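Local atomic coordinates of putative dienelactone hydrolase (Klebsiella pneumoniae subsp. pneumoniae MGH 78578, PDB entry 3F67), a protein that is probably a hydrolase of the dienelactone hydrolase family, with an alpha/beta-hydrolase fold, whose own substrate is not established. Residues S13-P19 with P65-R70; V91-L97 with W124-I128. All coordinates share one frame; numbering follows the deposited sequence.

Contact 1 (S13-P19 with P65-R70)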
loop_
_atom_site.group_PDB
_atom_site.type_symbol
_atom_site.label_atom_id
_atom_site.label_comp_id
_atom_site.label_asym_id
_atom_site.label_seq_id
_atom_site.Cartn_x
_atom_site.Cartn_y
_atom_site.Cartn_z
ATOM N N SER A 13 -15.669 -5.611 9.222
ATOM C CA SER A 13 -14.761 -4.524 9.605
ATOM C C SER A 13 -15.459 -3.405 10.340
ATOM O O SER A 13 -16.284 -2.679 9.757
ATOM C CB SER A 13 -13.983 -3.969 8.387
ATOM O OG SER A 13 -12.903 -3.111 8.805
ATOM N N GLN A 14 -15.091 -3.254 11.618
ATOM C CA GLN A 14 -15.697 -2.248 12.504
ATOM C C GLN A 14 -17.252 -2.268 12.420
ATOM O O GLN A 14 -17.904 -1.216 12.490
ATOM C CB GLN A 14 -15.106 -0.848 12.192
ATOM C CG GLN A 14 -13.556 -0.823 12.091
ATOM C CD GLN A 14 -12.972 0.560 11.816
ATOM O OE1 GLN A 14 -12.524 0.891 10.681
ATOM N NE2 GLN A 14 -12.934 1.373 12.861
ATOM N N GLY A 15 -17.834 -3.465 12.279
ATOM C CA GLY A 15 -19.290 -3.654 12.169
ATOM C C GLY A 15 -19.960 -3.628 10.783
ATOM O O GLY A 15 -21.191 -3.758 10.673
ATOM N N GLU A 16 -19.148 -3.471 9.739
ATOM C CA GLU A 16 -19.644 -3.340 8.370
ATOM C C GLU A 16 -18.854 -4.233 7.439
ATOM O O GLU A 16 -17.733 -4.617 7.766
ATOM C CB GLU A 16 -19.534 -1.894 7.916
ATOM C CG GLU A 16 -20.541 -0.987 8.568
ATOM C CD GLU A 16 -20.145 0.449 8.433
ATOM O OE1 GLU A 16 -19.175 0.847 9.109
ATOM O OE2 GLU A 16 -20.790 1.167 7.644
ATOM N N ASN A 17 -19.428 -4.558 6.282
ATOM C CA ASN A 17 -18.808 -5.501 5.370
ATOM C C ASN A 17 -18.087 -4.762 4.260
ATOM O O ASN A 17 -18.701 -4.165 3.372
ATOM C CB ASN A 17 -19.864 -6.433 4.783
ATOM C CG ASN A 17 -20.539 -7.251 5.850
ATOM O OD1 ASN A 17 -19.875 -8.024 6.547
ATOM N ND2 ASN A 17 -21.860 -7.067 6.006
HETATM N N MSE A 18 -16.768 -4.829 4.302
HETATM C CA MSE A 18 -15.925 -4.125 3.338
HETATM C C MSE A 18 -15.582 -5.043 2.168
HETATM O O MSE A 18 -15.029 -6.135 2.377
HETATM C CB MSE A 18 -14.617 -3.721 4.022
HETATM C CG MSE A 18 -13.645 -2.998 3.037
HETATM SE SE MSE A 18 -12.216 -2.181 4.104
HETATM C CE MSE A 18 -11.564 -3.813 4.944
ATOM N N PRO A 19 -15.930 -4.640 0.935
ATOM C CA PRO A 19 -15.563 -5.471 -0.216
ATOM C C PRO A 19 -14.061 -5.569 -0.330
ATOM O O PRO A 19 -13.347 -4.620 0.016
ATOM C CB PRO A 19 -16.079 -4.663 -1.436
ATOM C CG PRO A 19 -17.109 -3.765 -0.851
ATOM C CD PRO A 19 -16.641 -3.427 0.529
ATOM N N PRO A 65 -8.403 -4.371 -0.154
ATOM C CA PRO A 65 -9.712 -3.893 0.358
ATOM C C PRO A 65 -10.180 -2.585 -0.315
ATOM O O PRO A 65 -9.362 -1.718 -0.659
ATOM C CB PRO A 65 -9.420 -3.642 1.849
ATOM C CG PRO A 65 -7.955 -3.219 1.876
ATOM C CD PRO A 65 -7.298 -4.125 0.809
ATOM N N GLU A 66 -11.494 -2.472 -0.443
ATOM C CA GLU A 66 -12.160 -1.294 -0.946
ATOM C C GLU A 66 -12.254 -0.295 0.211
ATOM O O GLU A 66 -13.317 -0.159 0.849
ATOM C CB GLU A 66 -13.560 -1.699 -1.408
ATOM C CG GLU A 66 -14.159 -0.743 -2.440
ATOM C CD GLU A 66 -13.348 -0.704 -3.719
ATOM O OE1 GLU A 66 -12.345 0.044 -3.754
ATOM O OE2 GLU A 66 -13.722 -1.412 -4.692
ATOM N N LEU A 67 -11.155 0.418 0.479
ATOM C CA LEU A 67 -11.083 1.233 1.725
ATOM C C LEU A 67 -12.057 2.413 1.782
ATOM O O LEU A 67 -12.387 2.892 2.879
ATOM C CB LEU A 67 -9.638 1.712 1.961
ATOM C CG LEU A 67 -8.720 0.516 2.256
ATOM C CD1 LEU A 67 -7.243 0.857 2.055
ATOM C CD2 LEU A 67 -8.912 0.109 3.711
ATOM N N TYR A 68 -12.528 2.882 0.621
ATOM C CA TYR A 68 -13.392 4.082 0.619
ATOM C C TYR A 68 -14.878 3.737 0.779
ATOM O O TYR A 68 -15.708 4.644 0.741
ATOM C CB TYR A 68 -13.218 4.894 -0.687
ATOM C CG TYR A 68 -11.815 5.482 -0.935
ATOM C CD1 TYR A 68 -10.824 5.460 0.068
ATOM C CD2 TYR A 68 -11.522 6.083 -2.164
ATOM C CE1 TYR A 68 -9.533 6.034 -0.171
ATOM C CE2 TYR A 68 -10.256 6.651 -2.429
ATOM C CZ TYR A 68 -9.282 6.626 -1.433
ATOM O OH TYR A 68 -8.047 7.160 -1.704
ATOM N N PHE A 69 -15.220 2.451 0.974
ATOM C CA PHE A 69 -16.630 1.990 0.766
ATOM C C PHE A 69 -17.708 2.745 1.562
ATOM O O PHE A 69 -18.839 2.905 1.088
ATOM C CB PHE A 69 -16.773 0.447 0.937
ATOM C CG PHE A 69 -16.789 -0.016 2.377
ATOM C CD1 PHE A 69 -17.976 -0.454 2.966
ATOM C CD2 PHE A 69 -15.628 0.014 3.156
ATOM C CE1 PHE A 69 -17.989 -0.880 4.333
ATOM C CE2 PHE A 69 -15.622 -0.398 4.481
ATOM C CZ PHE A 69 -16.806 -0.846 5.082
ATOM N N ARG A 70 -17.359 3.228 2.749
ATOM C CA ARG A 70 -18.339 3.912 3.607
ATOM C C ARG A 70 -18.592 5.329 3.129
ATOM O O ARG A 70 -19.668 5.876 3.373
ATOM C CB ARG A 70 -17.828 4.026 5.038
ATOM C CG ARG A 70 -17.613 2.667 5.735
ATOM C CD ARG A 70 -17.168 2.907 7.176
ATOM N NE ARG A 70 -16.715 1.657 7.824
ATOM C CZ ARG A 70 -15.467 1.190 7.668
ATOM N NH1 ARG A 70 -14.631 1.824 6.865
ATOM N NH2 ARG A 70 -15.062 0.095 8.278
#
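Phe69 lies under the backbone of Met18, where the hairpin of strands 4-13 and 16-25 meets the loop that leaves strand 61-65. This is the antiparallel edge of the alpha/beta-hydrolase sheet. The type I' turn from Ser13 to Glu16 closes the hairpin. The type I turn from Glu66 to Phe69 brings the ring against Met18 of the second strand.

Met18 CA stands over the ring, 3.8 Å from the centroid of Phe69 and 11° off the ring normal, a CH-pi contact. The selenomethionine side chain runs from there toward Pro65 and Leu67. CB comes over the same face, 3.5 Å from Phe69 CE2. CG touches both Phe69 CE2 and the carbonyl oxygen of Glu66. With CG anti to the backbone N (chi1 178°), the side chains of Met18 and Phe69 cross at about a right angle. SE reaches Leu67 CD2 and sits obliquely to the ring, a Met-aromatic contact. The bend at the SE end lays CE beside Pro65 CB at 3.8 Å.

Arg70 runs extended past the opposite face of Phe69, with CG 3.6 Å above the ring plane near its rim. Phe69 CZ sits over the guanidinium. In the conformer of Glu16 described here, OE1 forms a salt bridge to Arg70 NE at 2.9 Å. The oxygen lies in the guanidinium plane, but the nitrogen meets it from above the carboxylate plane. NH2 gives a weak bond to Ser13 O and a salt bridge to Asp99, which also binds Ser13 OG.

At the sheet end, Glu66 N donates to Pro19 O at 2.9 Å, with an N-H...O angle of 168°.

Contact 2 (V91-L97 with W124-I128)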
loop_
_atom_site.group_PDB
_atom_site.type_symbol
_atom_site.label_atom_id
_atom_site.label_comp_id
_atom_site.label_asym_id
_atom_site.label_seq_id
_atom_site.Cartn_x
_atom_site.Cartn_y
_atom_site.Cartn_z
ATOM N N VAL A 91 -11.955 10.447 4.015
ATOM C CA VAL A 91 -11.666 9.103 4.507
ATOM C C VAL A 91 -10.582 9.266 5.609
ATOM O O VAL A 91 -9.455 9.679 5.288
ATOM C CB VAL A 91 -11.097 8.212 3.373
ATOM C CG1 VAL A 91 -10.706 6.828 3.906
ATOM C CG2 VAL A 91 -12.141 8.058 2.234
ATOM N N PRO A 92 -10.935 9.039 6.888
ATOM C CA PRO A 92 -9.963 9.354 7.952
ATOM C C PRO A 92 -8.849 8.305 8.001
ATOM O O PRO A 92 -9.140 7.098 7.888
ATOM C CB PRO A 92 -10.783 9.282 9.256
ATOM C CG PRO A 92 -12.231 9.381 8.806
ATOM C CD PRO A 92 -12.246 8.668 7.445
ATOM N N ASP A 93 -7.605 8.757 8.220
ATOM C CA ASP A 93 -6.499 7.789 8.342
ATOM C C ASP A 93 -6.781 6.714 9.413
ATOM O O ASP A 93 -6.478 5.515 9.212
ATOM C CB ASP A 93 -5.209 8.504 8.774
ATOM C CG ASP A 93 -4.644 9.449 7.711
ATOM O OD1 ASP A 93 -4.977 9.380 6.482
ATOM O OD2 ASP A 93 -3.781 10.235 8.140
ATOM N N ALA A 94 -7.343 7.140 10.556
ATOM C CA ALA A 94 -7.574 6.202 11.690
ATOM C C ALA A 94 -8.483 5.045 11.259
ATOM O O ALA A 94 -8.251 3.888 11.636
ATOM C CB ALA A 94 -8.177 6.914 12.868
ATOM N N GLN A 95 -9.507 5.381 10.478
ATOM C CA GLN A 95 -10.421 4.404 9.913
ATOM C C GLN A 95 -9.690 3.431 9.008
ATOM O O GLN A 95 -9.936 2.206 9.064
ATOM C CB GLN A 95 -11.541 5.126 9.124
ATOM C CG GLN A 95 -12.539 4.184 8.481
ATOM C CD GLN A 95 -13.419 4.913 7.483
ATOM O OE1 GLN A 95 -14.458 5.441 7.849
ATOM N NE2 GLN A 95 -12.977 4.999 6.237
ATOM N N VAL A 96 -8.813 3.964 8.153
ATOM C CA VAL A 96 -8.077 3.158 7.173
ATOM C C VAL A 96 -7.199 2.154 7.928
ATOM O O VAL A 96 -7.196 0.957 7.619
ATOM C CB VAL A 96 -7.195 4.027 6.236
ATOM C CG1 VAL A 96 -6.301 3.110 5.349
ATOM C CG2 VAL A 96 -8.050 4.925 5.313
ATOM N N LEU A 97 -6.472 2.626 8.934
ATOM C CA LEU A 97 -5.528 1.721 9.621
ATOM C C LEU A 97 -6.314 0.611 10.354
ATOM O O LEU A 97 -5.895 -0.554 10.363
ATOM C CB LEU A 97 -4.641 2.511 10.596
ATOM C CG LEU A 97 -3.818 3.633 9.873
ATOM C CD1 LEU A 97 -2.968 4.321 10.928
ATOM C CD2 LEU A 97 -2.922 3.099 8.756
ATOM N N TRP A 124 -1.599 7.254 -3.038
ATOM C CA TRP A 124 -2.338 7.430 -1.749
ATOM C C TRP A 124 -2.025 6.250 -0.797
ATOM O O TRP A 124 -1.759 6.419 0.424
ATOM C CB TRP A 124 -3.858 7.517 -2.021
ATOM C CG TRP A 124 -4.694 7.645 -0.787
ATOM C CD1 TRP A 124 -5.043 8.816 -0.133
ATOM C CD2 TRP A 124 -5.264 6.579 -0.048
ATOM N NE1 TRP A 124 -5.826 8.525 0.984
ATOM C CE2 TRP A 124 -5.996 7.156 1.034
ATOM C CE3 TRP A 124 -5.297 5.171 -0.234
ATOM C CZ2 TRP A 124 -6.706 6.367 1.961
ATOM C CZ3 TRP A 124 -6.011 4.381 0.700
ATOM C CH2 TRP A 124 -6.691 4.985 1.769
ATOM N N GLY A 125 -2.035 5.052 -1.383
ATOM C CA GLY A 125 -1.754 3.817 -0.662
ATOM C C GLY A 125 -0.323 3.653 -0.158
ATOM O O GLY A 125 -0.093 2.928 0.830
ATOM N N GLY A 126 0.608 4.343 -0.808
ATOM C CA GLY A 126 2.014 4.316 -0.382
ATOM C C GLY A 126 2.176 5.154 0.869
ATOM O O GLY A 126 2.958 4.788 1.735
ATOM N N ARG A 127 1.425 6.253 0.990
ATOM C CA ARG A 127 1.474 6.996 2.256
ATOM C C ARG A 127 0.889 6.154 3.386
ATOM O O ARG A 127 1.456 6.077 4.476
ATOM C CB ARG A 127 0.760 8.350 2.121
ATOM C CG ARG A 127 0.602 9.066 3.491
ATOM C CD ARG A 127 -0.043 10.433 3.320
ATOM N NE ARG A 127 -0.451 10.990 4.622
ATOM C CZ ARG A 127 -1.563 10.653 5.259
ATOM N NH1 ARG A 127 -2.434 9.807 4.698
ATOM N NH2 ARG A 127 -1.843 11.217 6.434
ATOM N N ILE A 128 -0.263 5.541 3.115
ATOM C CA ILE A 128 -0.927 4.661 4.099
ATOM C C ILE A 128 0.014 3.530 4.531
ATOM O O ILE A 128 0.056 3.173 5.715
ATOM C CB ILE A 128 -2.258 4.118 3.492
ATOM C CG1 ILE A 128 -3.284 5.260 3.292
ATOM C CG2 ILE A 128 -2.834 2.967 4.353
ATOM C CD1 ILE A 128 -3.680 5.994 4.579
HETATM O O HOH W 1 -7.269 10.336 2.689
#
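Val96 is the main bump on helix 93-108. Its two methyl groups part to meet two side chains of helix 124-133. CG1 enters beside Ile128 and lies 3.6 Å from Ile128 CG2, with Ile128 CD1 also near. CG2 points at the indole and meets its edge, near the ring plane, 3.8 Å from Trp124 CH2. Val96 thus fills the notch between Ile128 and the six-membered ring of Trp124. Ile128 also supports the indole from within its own helix, with CG1 lying 3.6 Å above the ring plane of Trp124. Val91 CG1 touches the ring more loosely and obliquely. Leu97 CD2 lies loosely near the same methyl, Ile128 CG2.

The short helical segments cross at -78°, with axes 11.9 Å apart, so long side chains bridge the gap. Arg127 does so with a chain extended from CG to NE. Its end-on guanidinium grips both oxygens of Asp93. NH2 reaches Asp93 OD2 at 2.8 Å and NH1 reaches Asp93 OD1 at 3.1 Å, both on the syn side. The pair is buried, and its second partners are Ser157 at OD1 and His160 at NE. A water accepts a bond from Trp124 NE1 at 2.9 Å, in the indole plane.

Gly121, Cys123 and Gly125 match the GxCxG pattern, so this packing is set on the helix that starts right after Cys123, the presumed nucleophile on the probable elbow of an alpha/beta hydrolase.

Overall arrangement
Contact 1 joins the antiparallel hairpin at one edge of the sheet to the loop after strand 61-65. Contact 2 packs two helices nearer the middle of the chain. Their centres are about 13 Å apart, and Tyr68 connects them directly. It leaves the 65-70 turn on the side away from the hairpin and meets Trp124 edge-to-face, with Tyr68 OH 3.3 Å from Trp124 CD2. Tyr68 CD1 also touches Val91 CG2 at 3.6 Å. A second link runs from Arg70 to Gln95. Each contact has one side chain near the probable active site, without touching it: Leu67 by the elbow, Trp124 by the likely Cys123-His212-Asp180 triad. An ethanediol, probably from the crystallisation liquor, sits by Glu66.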